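Local atomic coordinates of putative flagellar protein FliS (Parabacteroides merdae ATCC 43184, PDB entry 4YOK), a protein that is of unknown function, is named a putative flagellar protein, and pairs a prealbumin-like N-terminal domain with a second beta domain. Residues V13-Y18 and D54-A59; Q21-R26 and V98-M103; V32-Y37 and I47-G52; Y182-V187 and I196-V201. All coordinates share one frame; numbering follows the deposited sequence.

Contact 1. Residues V13-Y18 and D54-A59; sequences VGRVTY and DGTFSA
The ring of Phe57 lies flat over the backbone of Gly14, its partner on the antiparallel strand. Gly14 CA sits 3.7 Å from the centroid of the Phe57 ring and 21° off the ring normal, a CH-pi contact over the face. Phe57 CG stands between its own backbone N and carbonyl carbon (chi1 50°). This swings the ring back across the neighbouring strand, where Gly14 puts no side chain in its way. Farther along the ring, Phe57 CE1 comes to 3.3 Å from Arg15 N and to 4.1 Å from Val16 CG2. Leu34 and Val49 also pack on this ring.

Gly14 and Phe57 form a hydrogen-bonded pair: Gly14 N to Phe57 O and Phe57 N to Gly14 O are both 2.9 Å. The second donor lies above the carbonyl plane. Two residues on, Val16 N bonds to Gly55 O. At the other end Val13 CG2 rests on Ser58 CB at 4.2 Å, on the face opposite the ring. On that same face Arg15 CG meets Thr56 CG2. Before the strand, Asp54 OD1 accepts from Thr56 N, an Asx turn, and also from Thr56 OG1.

The chemistry is thus divided. Backbone bonds fix the register of the two strands, and the Phe57 ring packs over the buried backbone of Gly14. The opposite face is mixed: Val13 beside the polar Ser58 and Thr56 and the charged Arg15.

Contact 2. Residues Q21-R26 and V98-M103; sequences QALNLR and VTPYFM
Leu23 is the bump of this contact, and Val98, Pro100 and Met103 form the hollow that receives it. Its branch points at segment 98-103, and the two methyls go to different partners. CD1 goes to the start of segment 98-103. It touches Val98 CG2 at 3.6 Å and Pro100 CG, a ring carbon, at 4.1 Å. CD2 turns to the other end and meets the selenium of Met103, modelled as selenomethionine, with Leu23 CD2 to Met103 SE at 3.7 Å.

Met103 curls round to reach it. The chain is bent at chi2 and chi3 (-69° and -70°), and it crosses Leu23 at about a right angle. The terminal CE thereby lies 4.1 Å from Leu23 CD2.

The contact is wholly apolar at its centre. The backbones stay well apart, with the CA atoms of Leu23 and Met103, the nearest pair, 8.7 Å from each other. Val16 and Tyr18 of strand 9-18 also pack on Leu23, and Ile196 of strand 196-202 reaches both Leu23 and Met103. This is an apolar interface where the chain linking the prealbumin-like domain to the second beta domain folds against a loop of the first.

Contact 3. Residues V32-Y37 and I47-G52; sequences VQLQLY and ISVFVG
Leu34 meets Val49 and Val51 on the buried side of a two-stranded antiparallel pairing. At its root, Leu34 CB touches Val49 CG2 at 3.6 Å. Its CG is anti to the carbonyl carbon (chi1 -55°), which carries the branch along the sheet to Val51, and Leu34 CG lies 3.7 Å from Val51 CG2. At the tip, CD1 stays close to the same methyl, 4.0 Å from Val51 CG2. Phe57 and Val16 pack on this side chain from the facing sheet.

Two neighbours extend the apolar row. Leu36 CD1 rests on Val49 CG1 at 3.8 Å, and Val32 CG1 lies beside Val51 CB. On the other face, Gln33 and Phe50 run side by side and point the same way. Gln33 CG packs beside the exposed Phe50 ring, 3.4 Å from Phe50 CD2.

The backbones are joined by five hydrogen bonds. Leu34 pairs with Val49 and Leu36 with Ile47, each through two bonds. Val51 N donates to Val32 O along a nearly straight line (175°). Beyond this bond, a water lies between Val32 N, from which it accepts, and Val51 O, 2.8 Å from the water, at the open end of the pairing.

Strands 33-37 and 47-50 form a beta hairpin with a long loop. Strand 47-50 is the edge of one sheet of the prealbumin-like domain. The apolar face looks into the core between the two sheets, and the face with Gln33, Gln35, Ser48 and Phe50 looks outward, as in a beta sandwich.

Contact 4. Residues Y182-V187 and I196-V201; sequences YARVGV and IYSPVV
Ile196 pairs with Val187 through two backbone hydrogen bonds, Val187 N to Ile196 O at 2.8 Å and Ile196 N to Val187 O. Next, Tyr197 faces Gly186 and sends its ring to the opposite side of the sheet from Ile196. The guanidinium of Arg184 lies flat on this ring, with centres 4.4 Å apart and planes at 13°, a stack offset toward the ring's rim near CG.

Ser198 holds the chain where the register shifts by one residue. Its N donates to Val185 O, while Ser198 OG accepts from Val185 N at 3.0 Å in place of a backbone carbonyl. OG stands between its own backbone N and carbonyl carbon (chi1 68°), where it also donates to Pro199 O. Ser198 O takes the side-chain bond from Arg184 NE, at 2.9 Å and nearly along the C=O axis.

Past Pro199, Val200 CG2 covers the other guanidinium face, 3.5 Å from Arg184 NE, and Val200 CG1 rests on Tyr182 CB at 3.7 Å. Val201 restores the regular pairing, bonding twice to Ala183. The buried charge of Arg184 is therefore held between Tyr197 and Val200, and its NH1 and NH2 bond to Ala144 O and Leu25 O.

This is a beta hairpin whose second strand is interrupted at its middle. That strand, 196-202, is an edge strand of one sheet of the C-terminal domain, consistent with an immunoglobulin-like E-set sandwich.

Contacts 1 and 3 share one apolar core in the N-terminal domain. Phe57 CE1 lies 3.4 Å from Leu34 CD1, and contact 3 is nested within the chain loop that contact 1 closes. Contact 2 touches both and leads to the second domain. Val16 O and Leu23 N, 3.2 Å apart, probably bond contact 1 to contact 2. Across the domain boundary, Asn24 O and Tyr197 N, 3.0 Å apart, probably link contacts 2 and 4. Contacts 3 and 4 lie farthest apart, with centres about 22 Å apart. A magnesium ion is about 7 Å from the Val98 side chain. Bound glycerol, probably from the crystallisation liquor, is about 4 Å from the Thr56 and Phe50 side chains.

Contact 1. Residues V13-Y18 and D54-A59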
loop_
_atom_site.group_PDB
_atom_site.type_symbol
_atom_site.label_atom_id
_atom_site.label_comp_id
_atom_site.label_asym_id
_atom_site.label_seq_id
_atom_site.Cartn_x
_atom_site.Cartn_y
_atom_site.Cartn_z
ATOM N N VAL A 13 -3.010 16.143 -6.441
ATOM C CA VAL A 13 -2.021 15.171 -5.970
ATOM C C VAL A 13 -2.377 14.844 -4.540
ATOM O O VAL A 13 -2.753 15.726 -3.784
ATOM C CB VAL A 13 -0.555 15.695 -6.114
ATOM C CG1 VAL A 13 0.448 14.733 -5.475
ATOM C CG2 VAL A 13 -0.189 15.915 -7.578
ATOM N N GLY A 14 -2.237 13.594 -4.164
ATOM C CA GLY A 14 -2.555 13.226 -2.804
ATOM C C GLY A 14 -1.833 12.009 -2.291
ATOM O O GLY A 14 -1.089 11.351 -3.028
ATOM N N ARG A 15 -2.045 11.736 -1.005
ATOM C CA ARG A 15 -1.483 10.585 -0.299
ATOM C C ARG A 15 -2.485 10.062 0.696
ATOM O O ARG A 15 -3.159 10.856 1.362
ATOM C CB ARG A 15 -0.210 10.992 0.496
ATOM C CG ARG A 15 1.084 11.137 -0.272
ATOM C CD ARG A 15 2.119 11.852 0.582
ATOM N NE ARG A 15 1.612 13.173 0.958
ATOM C CZ ARG A 15 2.037 13.902 1.982
ATOM N NH1 ARG A 15 3.038 13.473 2.746
ATOM N NH2 ARG A 15 1.476 15.069 2.244
ATOM N N VAL A 16 -2.525 8.749 0.864
ATOM C CA VAL A 16 -3.258 8.096 1.949
ATOM C C VAL A 16 -2.251 8.015 3.103
ATOM O O VAL A 16 -1.130 7.539 2.897
ATOM C CB VAL A 16 -3.805 6.714 1.532
ATOM C CG1 VAL A 16 -4.470 6.020 2.716
ATOM C CG2 VAL A 16 -4.790 6.860 0.379
ATOM N N THR A 17 -2.631 8.465 4.298
ATOM C CA THR A 17 -1.689 8.508 5.418
ATOM C C THR A 17 -2.257 7.958 6.730
ATOM O O THR A 17 -3.460 7.803 6.892
ATOM C CB THR A 17 -1.273 9.986 5.692
ATOM O OG1 THR A 17 -2.450 10.751 6.002
ATOM C CG2 THR A 17 -0.473 10.633 4.526
ATOM N N TYR A 18 -1.361 7.703 7.676
ATOM C CA TYR A 18 -1.712 7.393 9.049
ATOM C C TYR A 18 -0.804 8.240 9.938
ATOM O O TYR A 18 0.402 8.075 9.859
ATOM C CB TYR A 18 -1.595 5.899 9.394
ATOM C CG TYR A 18 -1.845 5.622 10.867
ATOM C CD1 TYR A 18 -3.051 5.973 11.470
ATOM C CD2 TYR A 18 -0.846 5.088 11.674
ATOM C CE1 TYR A 18 -3.287 5.715 12.821
ATOM C CE2 TYR A 18 -1.058 4.857 13.035
ATOM C CZ TYR A 18 -2.274 5.181 13.604
ATOM O OH TYR A 18 -2.469 4.982 14.950
ATOM N N ASP A 54 3.608 3.892 -2.987
ATOM C CA ASP A 54 4.021 4.788 -1.930
ATOM C C ASP A 54 2.811 5.536 -1.323
ATOM O O ASP A 54 2.981 6.463 -0.539
ATOM C CB ASP A 54 5.078 5.782 -2.478
ATOM C CG ASP A 54 4.601 6.646 -3.643
ATOM O OD1 ASP A 54 3.408 6.519 -4.041
ATOM O OD2 ASP A 54 5.428 7.410 -4.193
ATOM N N GLY A 55 1.613 5.112 -1.696
ATOM C CA GLY A 55 0.356 5.646 -1.190
ATOM C C GLY A 55 -0.105 6.937 -1.830
ATOM O O GLY A 55 -1.015 7.567 -1.306
ATOM N N THR A 56 0.533 7.338 -2.952
ATOM C CA THR A 56 0.206 8.582 -3.641
ATOM C C THR A 56 -0.771 8.332 -4.773
ATOM O O THR A 56 -0.865 7.225 -5.303
ATOM C CB THR A 56 1.478 9.276 -4.185
ATOM O OG1 THR A 56 2.035 8.469 -5.219
ATOM C CG2 THR A 56 2.536 9.543 -3.120
ATOM N N PHE A 57 -1.435 9.392 -5.203
ATOM C CA PHE A 57 -2.362 9.383 -6.321
ATOM C C PHE A 57 -2.321 10.767 -6.975
ATOM O O PHE A 57 -1.943 11.756 -6.334
ATOM C CB PHE A 57 -3.793 8.985 -5.882
ATOM C CG PHE A 57 -4.348 9.749 -4.687
ATOM C CD1 PHE A 57 -4.107 9.314 -3.390
ATOM C CD2 PHE A 57 -5.093 10.909 -4.868
ATOM C CE1 PHE A 57 -4.599 10.028 -2.286
ATOM C CE2 PHE A 57 -5.575 11.632 -3.768
ATOM C CZ PHE A 57 -5.320 11.187 -2.484
ATOM N N SER A 58 -2.616 10.818 -8.277
ATOM C CA SER A 58 -2.663 12.078 -9.013
ATOM C C SER A 58 -3.731 11.981 -10.067
ATOM O O SER A 58 -3.965 10.903 -10.631
ATOM C CB SER A 58 -1.316 12.463 -9.611
ATOM O OG SER A 58 -0.947 11.616 -10.684
ATOM N N ALA A 59 -4.443 13.082 -10.275
ATOM C CA ALA A 59 -5.530 13.120 -11.239
ATOM C C ALA A 59 -5.629 14.487 -11.865
ATOM O O ALA A 59 -5.486 15.487 -11.154
ATOM C CB ALA A 59 -6.852 12.777 -10.550
#

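Contact 2. Residues Q21-R26 and V98-M103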
loop_
_atom_site.group_PDB
_atom_site.type_symbol
_atom_site.label_atom_id
_atom_site.label_comp_id
_atom_site.label_asym_id
_atom_site.label_seq_id
_atom_site.Cartn_x
_atom_site.Cartn_y
_atom_site.Cartn_z
ATOM N N GLN A 21 1.930 10.008 8.003
ATOM C CA GLN A 21 2.916 9.212 7.250
ATOM C C GLN A 21 2.254 8.430 6.111
ATOM O O GLN A 21 1.232 7.792 6.333
ATOM C CB GLN A 21 3.660 8.250 8.194
ATOM C CG GLN A 21 4.985 7.730 7.623
ATOM C CD GLN A 21 5.646 6.687 8.496
ATOM O OE1 GLN A 21 5.066 5.645 8.826
ATOM N NE2 GLN A 21 6.901 6.926 8.845
ATOM N N ALA A 22 2.825 8.490 4.880
ATOM C CA ALA A 22 2.256 7.789 3.721
ATOM C C ALA A 22 2.330 6.273 3.924
ATOM O O ALA A 22 3.244 5.767 4.558
ATOM C CB ALA A 22 2.962 8.192 2.425
ATOM N N LEU A 23 1.291 5.590 3.518
ATOM C CA LEU A 23 1.219 4.141 3.658
ATOM C C LEU A 23 1.837 3.493 2.455
ATOM O O LEU A 23 1.730 4.031 1.344
ATOM C CB LEU A 23 -0.248 3.693 3.789
ATOM C CG LEU A 23 -1.036 4.235 4.982
ATOM C CD1 LEU A 23 -2.377 3.544 5.061
ATOM C CD2 LEU A 23 -0.245 4.097 6.286
ATOM N N ASN A 24 2.444 2.319 2.670
ATOM C CA ASN A 24 3.067 1.494 1.628
ATOM C C ASN A 24 2.048 0.411 1.227
ATOM O O ASN A 24 1.622 -0.372 2.073
ATOM C CB ASN A 24 4.355 0.900 2.192
ATOM C CG ASN A 24 5.314 1.967 2.687
ATOM O OD1 ASN A 24 5.433 2.269 3.884
ATOM N ND2 ASN A 24 5.922 2.636 1.772
ATOM N N LEU A 25 1.586 0.448 -0.020
ATOM C CA LEU A 25 0.504 -0.415 -0.500
ATOM C C LEU A 25 0.828 -1.154 -1.788
ATOM O O LEU A 25 1.850 -0.900 -2.416
ATOM C CB LEU A 25 -0.721 0.503 -0.764
ATOM C CG LEU A 25 -1.211 1.362 0.446
ATOM C CD1 LEU A 25 -2.168 2.431 -0.002
ATOM C CD2 LEU A 25 -1.863 0.494 1.507
ATOM N N ARG A 26 -0.106 -1.998 -2.231
ATOM C CA ARG A 26 0.023 -2.630 -3.542
ATOM C C ARG A 26 -0.416 -1.571 -4.536
ATOM O O ARG A 26 -1.579 -1.122 -4.493
ATOM C CB ARG A 26 -0.828 -3.902 -3.651
ATOM C CG ARG A 26 -0.833 -4.410 -5.104
ATOM C CD ARG A 26 -1.402 -5.815 -5.277
ATOM N NE ARG A 26 -1.440 -6.117 -6.718
ATOM C CZ ARG A 26 -2.422 -6.746 -7.351
ATOM N NH1 ARG A 26 -3.460 -7.228 -6.673
ATOM N NH2 ARG A 26 -2.371 -6.910 -8.667
ATOM N N VAL A 98 -6.531 7.496 7.311
ATOM C CA VAL A 98 -7.246 6.225 7.496
ATOM C C VAL A 98 -6.742 5.543 8.783
ATOM O O VAL A 98 -5.782 6.026 9.402
ATOM C CB VAL A 98 -7.096 5.309 6.260
ATOM C CG1 VAL A 98 -7.673 5.985 5.002
ATOM C CG2 VAL A 98 -5.625 4.868 6.059
ATOM N N THR A 99 -7.389 4.429 9.185
ATOM C CA THR A 99 -6.954 3.689 10.376
ATOM C C THR A 99 -6.510 2.294 9.952
ATOM O O THR A 99 -7.363 1.408 9.823
ATOM C CB THR A 99 -8.029 3.625 11.467
ATOM O OG1 THR A 99 -8.533 4.946 11.687
ATOM C CG2 THR A 99 -7.472 3.031 12.779
ATOM N N PRO A 100 -5.198 2.098 9.703
ATOM C CA PRO A 100 -4.719 0.759 9.301
ATOM C C PRO A 100 -4.920 -0.264 10.410
ATOM O O PRO A 100 -4.918 0.114 11.581
ATOM C CB PRO A 100 -3.219 0.967 9.030
ATOM C CG PRO A 100 -3.011 2.468 8.963
ATOM C CD PRO A 100 -4.091 3.070 9.807
ATOM N N TYR A 101 -5.063 -1.558 10.058
ATOM C CA TYR A 101 -5.176 -2.629 11.071
ATOM C C TYR A 101 -3.823 -2.797 11.765
ATOM O O TYR A 101 -3.754 -2.905 12.983
ATOM C CB TYR A 101 -5.582 -3.949 10.389
ATOM C CG TYR A 101 -6.977 -3.908 9.824
ATOM C CD1 TYR A 101 -8.086 -3.775 10.665
ATOM C CD2 TYR A 101 -7.194 -3.929 8.449
ATOM C CE1 TYR A 101 -9.375 -3.675 10.147
ATOM C CE2 TYR A 101 -8.491 -3.895 7.923
ATOM C CZ TYR A 101 -9.574 -3.771 8.778
ATOM O OH TYR A 101 -10.853 -3.704 8.291
ATOM N N PHE A 102 -2.754 -2.779 10.960
ATOM C CA PHE A 102 -1.363 -2.954 11.379
ATOM C C PHE A 102 -0.425 -1.978 10.682
ATOM O O PHE A 102 -0.704 -1.507 9.585
ATOM C CB PHE A 102 -0.868 -4.391 11.051
ATOM C CG PHE A 102 -1.662 -5.466 11.758
ATOM C CD1 PHE A 102 -1.422 -5.762 13.099
ATOM C CD2 PHE A 102 -2.687 -6.144 11.099
ATOM C CE1 PHE A 102 -2.200 -6.713 13.774
ATOM C CE2 PHE A 102 -3.453 -7.111 11.769
ATOM C CZ PHE A 102 -3.219 -7.366 13.109
HETATM N N MSE A 103 0.693 -1.689 11.338
HETATM C CA MSE A 103 1.780 -0.898 10.781
HETATM C C MSE A 103 3.058 -1.736 10.911
HETATM O O MSE A 103 3.256 -2.414 11.918
HETATM C CB MSE A 103 1.931 0.486 11.461
HETATM C CG MSE A 103 0.787 1.454 11.154
HETATM SE SE MSE A 103 0.741 2.086 9.270
HETATM C CE MSE A 103 2.343 3.190 9.328
#

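Contact 3. Residues V32-Y37 and I47-G52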
loop_
_atom_site.group_PDB
_atom_site.type_symbol
_atom_site.label_atom_id
_atom_site.label_comp_id
_atom_site.label_asym_id
_atom_site.label_seq_id
_atom_site.Cartn_x
_atom_site.Cartn_y
_atom_site.Cartn_z
ATOM N N VAL A 32 -5.797 -0.934 -4.962
ATOM C CA VAL A 32 -6.292 0.039 -3.985
ATOM C C VAL A 32 -6.801 1.280 -4.709
ATOM O O VAL A 32 -6.071 1.905 -5.493
ATOM C CB VAL A 32 -5.219 0.386 -2.921
ATOM C CG1 VAL A 32 -5.758 1.381 -1.885
ATOM C CG2 VAL A 32 -4.704 -0.873 -2.234
ATOM N N GLN A 33 -8.080 1.615 -4.442
ATOM C CA GLN A 33 -8.741 2.747 -5.063
ATOM C C GLN A 33 -9.370 3.676 -4.070
ATOM O O GLN A 33 -9.817 3.249 -3.007
ATOM C CB GLN A 33 -9.840 2.254 -6.017
ATOM C CG GLN A 33 -9.294 1.477 -7.208
ATOM C CD GLN A 33 -10.368 0.762 -7.990
ATOM O OE1 GLN A 33 -10.328 -0.459 -8.170
ATOM N NE2 GLN A 33 -11.339 1.506 -8.486
ATOM N N LEU A 34 -9.453 4.946 -4.453
ATOM C CA LEU A 34 -10.199 5.973 -3.726
ATOM C C LEU A 34 -11.275 6.481 -4.656
ATOM O O LEU A 34 -11.246 6.187 -5.855
ATOM C CB LEU A 34 -9.311 7.127 -3.228
ATOM C CG LEU A 34 -8.103 6.770 -2.362
ATOM C CD1 LEU A 34 -7.327 8.000 -2.044
ATOM C CD2 LEU A 34 -8.517 6.014 -1.081
ATOM N N GLN A 35 -12.229 7.242 -4.130
ATOM C CA GLN A 35 -13.295 7.760 -4.980
ATOM C C GLN A 35 -13.444 9.236 -4.761
ATOM O O GLN A 35 -13.336 9.694 -3.631
ATOM C CB GLN A 35 -14.618 7.024 -4.700
ATOM C CG GLN A 35 -14.593 5.569 -5.185
ATOM C CD GLN A 35 -15.877 4.876 -4.866
ATOM O OE1 GLN A 35 -16.172 4.574 -3.710
ATOM N NE2 GLN A 35 -16.692 4.672 -5.878
ATOM N N LEU A 36 -13.639 9.990 -5.851
ATOM C CA LEU A 36 -13.840 11.447 -5.804
ATOM C C LEU A 36 -15.282 11.736 -6.152
ATOM O O LEU A 36 -15.705 11.420 -7.267
ATOM C CB LEU A 36 -12.889 12.170 -6.779
ATOM C CG LEU A 36 -11.467 12.409 -6.290
ATOM C CD1 LEU A 36 -10.533 12.632 -7.465
ATOM C CD2 LEU A 36 -11.404 13.633 -5.377
ATOM N N TYR A 37 -16.046 12.289 -5.194
ATOM C CA TYR A 37 -17.474 12.620 -5.388
ATOM C C TYR A 37 -17.668 14.102 -5.595
ATOM O O TYR A 37 -16.949 14.905 -5.007
ATOM C CB TYR A 37 -18.334 12.187 -4.187
ATOM C CG TYR A 37 -18.508 10.693 -4.054
ATOM C CD1 TYR A 37 -17.575 9.922 -3.365
ATOM C CD2 TYR A 37 -19.622 10.046 -4.596
ATOM C CE1 TYR A 37 -17.702 8.538 -3.282
ATOM C CE2 TYR A 37 -19.776 8.661 -4.486
ATOM C CZ TYR A 37 -18.807 7.912 -3.829
ATOM O OH TYR A 37 -18.897 6.544 -3.717
ATOM N N ILE A 47 -15.488 9.534 -9.385
ATOM C CA ILE A 47 -14.305 9.290 -10.217
ATOM C C ILE A 47 -13.379 8.347 -9.428
ATOM O O ILE A 47 -13.097 8.637 -8.274
ATOM C CB ILE A 47 -13.604 10.622 -10.625
ATOM C CG1 ILE A 47 -14.533 11.464 -11.563
ATOM C CG2 ILE A 47 -12.238 10.339 -11.312
ATOM C CD1 ILE A 47 -14.298 13.003 -11.536
ATOM N N SER A 48 -12.926 7.238 -10.034
ATOM C CA SER A 48 -12.000 6.316 -9.353
ATOM C C SER A 48 -10.571 6.812 -9.479
ATOM O O SER A 48 -10.171 7.281 -10.548
ATOM C CB SER A 48 -12.087 4.900 -9.919
ATOM O OG SER A 48 -13.361 4.307 -9.718
ATOM N N VAL A 49 -9.804 6.731 -8.395
ATOM C CA VAL A 49 -8.370 7.081 -8.464
ATOM C C VAL A 49 -7.614 5.892 -7.892
ATOM O O VAL A 49 -8.048 5.296 -6.910
ATOM C CB VAL A 49 -7.904 8.442 -7.869
ATOM C CG1 VAL A 49 -8.559 9.624 -8.588
ATOM C CG2 VAL A 49 -8.113 8.523 -6.373
ATOM N N PHE A 50 -6.540 5.508 -8.546
ATOM C CA PHE A 50 -5.790 4.328 -8.162
ATOM C C PHE A 50 -4.568 4.782 -7.353
ATOM O O PHE A 50 -3.877 5.729 -7.733
ATOM C CB PHE A 50 -5.469 3.488 -9.423
ATOM C CG PHE A 50 -6.711 3.303 -10.284
ATOM C CD1 PHE A 50 -7.077 4.262 -11.228
ATOM C CD2 PHE A 50 -7.564 2.230 -10.079
ATOM C CE1 PHE A 50 -8.275 4.148 -11.944
ATOM C CE2 PHE A 50 -8.748 2.099 -10.827
ATOM C CZ PHE A 50 -9.088 3.056 -11.756
ATOM N N VAL A 51 -4.382 4.178 -6.185
ATOM C CA VAL A 51 -3.303 4.561 -5.269
ATOM C C VAL A 51 -2.015 3.798 -5.642
ATOM O O VAL A 51 -2.079 2.621 -5.978
ATOM C CB VAL A 51 -3.754 4.321 -3.805
ATOM C CG1 VAL A 51 -2.677 4.753 -2.827
ATOM C CG2 VAL A 51 -5.063 5.073 -3.502
ATOM N N GLY A 52 -0.878 4.495 -5.642
ATOM C CA GLY A 52 0.414 3.890 -5.987
ATOM C C GLY A 52 1.047 3.141 -4.837
ATOM O O GLY A 52 0.518 3.139 -3.724
HETATM O O HOH W 1 -3.362 0.105 -6.299
HETATM O O HOH W 2 -15.870 5.263 -9.126
#

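Contact 4. Residues Y182-V187 and I196-V201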
loop_
_atom_site.group_PDB
_atom_site.type_symbol
_atom_site.label_atom_id
_atom_site.label_comp_id
_atom_site.label_asym_id
_atom_site.label_seq_id
_atom_site.Cartn_x
_atom_site.Cartn_y
_atom_site.Cartn_z
ATOM N N TYR A 182 14.886 -6.236 -5.588
ATOM C CA TYR A 182 14.149 -5.390 -4.638
ATOM C C TYR A 182 13.404 -6.259 -3.637
ATOM O O TYR A 182 12.909 -7.321 -4.008
ATOM C CB TYR A 182 13.160 -4.491 -5.399
ATOM C CG TYR A 182 13.807 -3.519 -6.360
ATOM C CD1 TYR A 182 14.219 -3.928 -7.625
ATOM C CD2 TYR A 182 13.970 -2.176 -6.021
ATOM C CE1 TYR A 182 14.799 -3.033 -8.521
ATOM C CE2 TYR A 182 14.539 -1.267 -6.918
ATOM C CZ TYR A 182 14.939 -1.700 -8.171
ATOM O OH TYR A 182 15.491 -0.815 -9.075
ATOM N N ALA A 183 13.357 -5.843 -2.368
ATOM C CA ALA A 183 12.697 -6.614 -1.321
ATOM C C ALA A 183 11.560 -5.830 -0.715
ATOM O O ALA A 183 11.571 -4.591 -0.724
ATOM C CB ALA A 183 13.698 -7.007 -0.234
ATOM N N ARG A 184 10.595 -6.556 -0.145
ATOM C CA ARG A 184 9.457 -5.943 0.538
ATOM C C ARG A 184 8.844 -6.956 1.493
ATOM O O ARG A 184 8.948 -8.173 1.273
ATOM C CB ARG A 184 8.391 -5.453 -0.486
ATOM C CG ARG A 184 7.576 -4.257 0.001
ATOM C CD ARG A 184 6.533 -3.843 -1.043
ATOM N NE ARG A 184 5.983 -2.498 -0.808
ATOM C CZ ARG A 184 4.887 -2.018 -1.395
ATOM N NH1 ARG A 184 4.205 -2.765 -2.258
ATOM N NH2 ARG A 184 4.449 -0.793 -1.103
ATOM N N VAL A 185 8.157 -6.465 2.524
ATOM C CA VAL A 185 7.412 -7.377 3.389
ATOM C C VAL A 185 5.955 -6.897 3.407
ATOM O O VAL A 185 5.705 -5.698 3.219
ATOM C CB VAL A 185 7.984 -7.606 4.804
ATOM C CG1 VAL A 185 9.311 -8.376 4.740
ATOM C CG2 VAL A 185 8.130 -6.302 5.586
ATOM N N GLY A 186 5.035 -7.831 3.598
ATOM C CA GLY A 186 3.607 -7.521 3.648
ATOM C C GLY A 186 2.922 -8.162 4.835
ATOM O O GLY A 186 3.354 -9.215 5.302
ATOM N N VAL A 187 1.868 -7.513 5.349
ATOM C CA VAL A 187 1.057 -8.008 6.460
ATOM C C VAL A 187 -0.414 -7.841 6.067
ATOM O O VAL A 187 -0.877 -6.726 5.795
ATOM C CB VAL A 187 1.375 -7.335 7.829
ATOM C CG1 VAL A 187 0.396 -7.802 8.914
ATOM C CG2 VAL A 187 2.823 -7.611 8.259
ATOM N N ILE A 196 -0.872 -4.374 4.028
ATOM C CA ILE A 196 -0.023 -3.189 4.231
ATOM C C ILE A 196 1.393 -3.709 4.040
ATOM O O ILE A 196 1.662 -4.886 4.312
ATOM C CB ILE A 196 -0.240 -2.468 5.595
ATOM C CG1 ILE A 196 0.422 -1.045 5.581
ATOM C CG2 ILE A 196 0.239 -3.314 6.776
ATOM C CD1 ILE A 196 -0.470 0.053 5.973
ATOM N N TYR A 197 2.275 -2.877 3.520
ATOM C CA TYR A 197 3.638 -3.295 3.236
ATOM C C TYR A 197 4.667 -2.369 3.869
ATOM O O TYR A 197 4.356 -1.278 4.352
ATOM C CB TYR A 197 3.843 -3.298 1.705
ATOM C CG TYR A 197 2.985 -4.273 0.914
ATOM C CD1 TYR A 197 1.695 -3.934 0.514
ATOM C CD2 TYR A 197 3.486 -5.515 0.525
ATOM C CE1 TYR A 197 0.913 -4.820 -0.225
ATOM C CE2 TYR A 197 2.710 -6.415 -0.200
ATOM C CZ TYR A 197 1.421 -6.064 -0.565
ATOM O OH TYR A 197 0.671 -6.925 -1.301
ATOM N N SER A 198 5.913 -2.797 3.828
ATOM C CA SER A 198 7.061 -1.964 4.131
ATOM C C SER A 198 7.370 -1.142 2.871
ATOM O O SER A 198 6.865 -1.496 1.802
ATOM C CB SER A 198 8.260 -2.860 4.462
ATOM O OG SER A 198 8.704 -3.587 3.322
ATOM N N PRO A 199 8.233 -0.108 2.905
ATOM C CA PRO A 199 8.718 0.457 1.626
ATOM C C PRO A 199 9.488 -0.620 0.858
ATOM O O PRO A 199 9.951 -1.608 1.460
ATOM C CB PRO A 199 9.707 1.559 2.075
ATOM C CG PRO A 199 9.394 1.812 3.508
ATOM C CD PRO A 199 8.925 0.511 4.058
ATOM N N VAL A 200 9.631 -0.451 -0.455
ATOM C CA VAL A 200 10.440 -1.357 -1.266
ATOM C C VAL A 200 11.892 -0.962 -1.018
ATOM O O VAL A 200 12.187 0.237 -1.030
ATOM C CB VAL A 200 10.044 -1.253 -2.763
ATOM C CG1 VAL A 200 11.000 -2.042 -3.673
ATOM C CG2 VAL A 200 8.607 -1.684 -2.971
ATOM N N VAL A 201 12.771 -1.941 -0.769
ATOM C CA VAL A 201 14.204 -1.754 -0.516
ATOM C C VAL A 201 15.013 -2.381 -1.661
ATOM O O VAL A 201 14.882 -3.584 -1.898
ATOM C CB VAL A 201 14.584 -2.382 0.873
ATOM C CG1 VAL A 201 16.090 -2.286 1.144
ATOM C CG2 VAL A 201 13.801 -1.712 2.009
#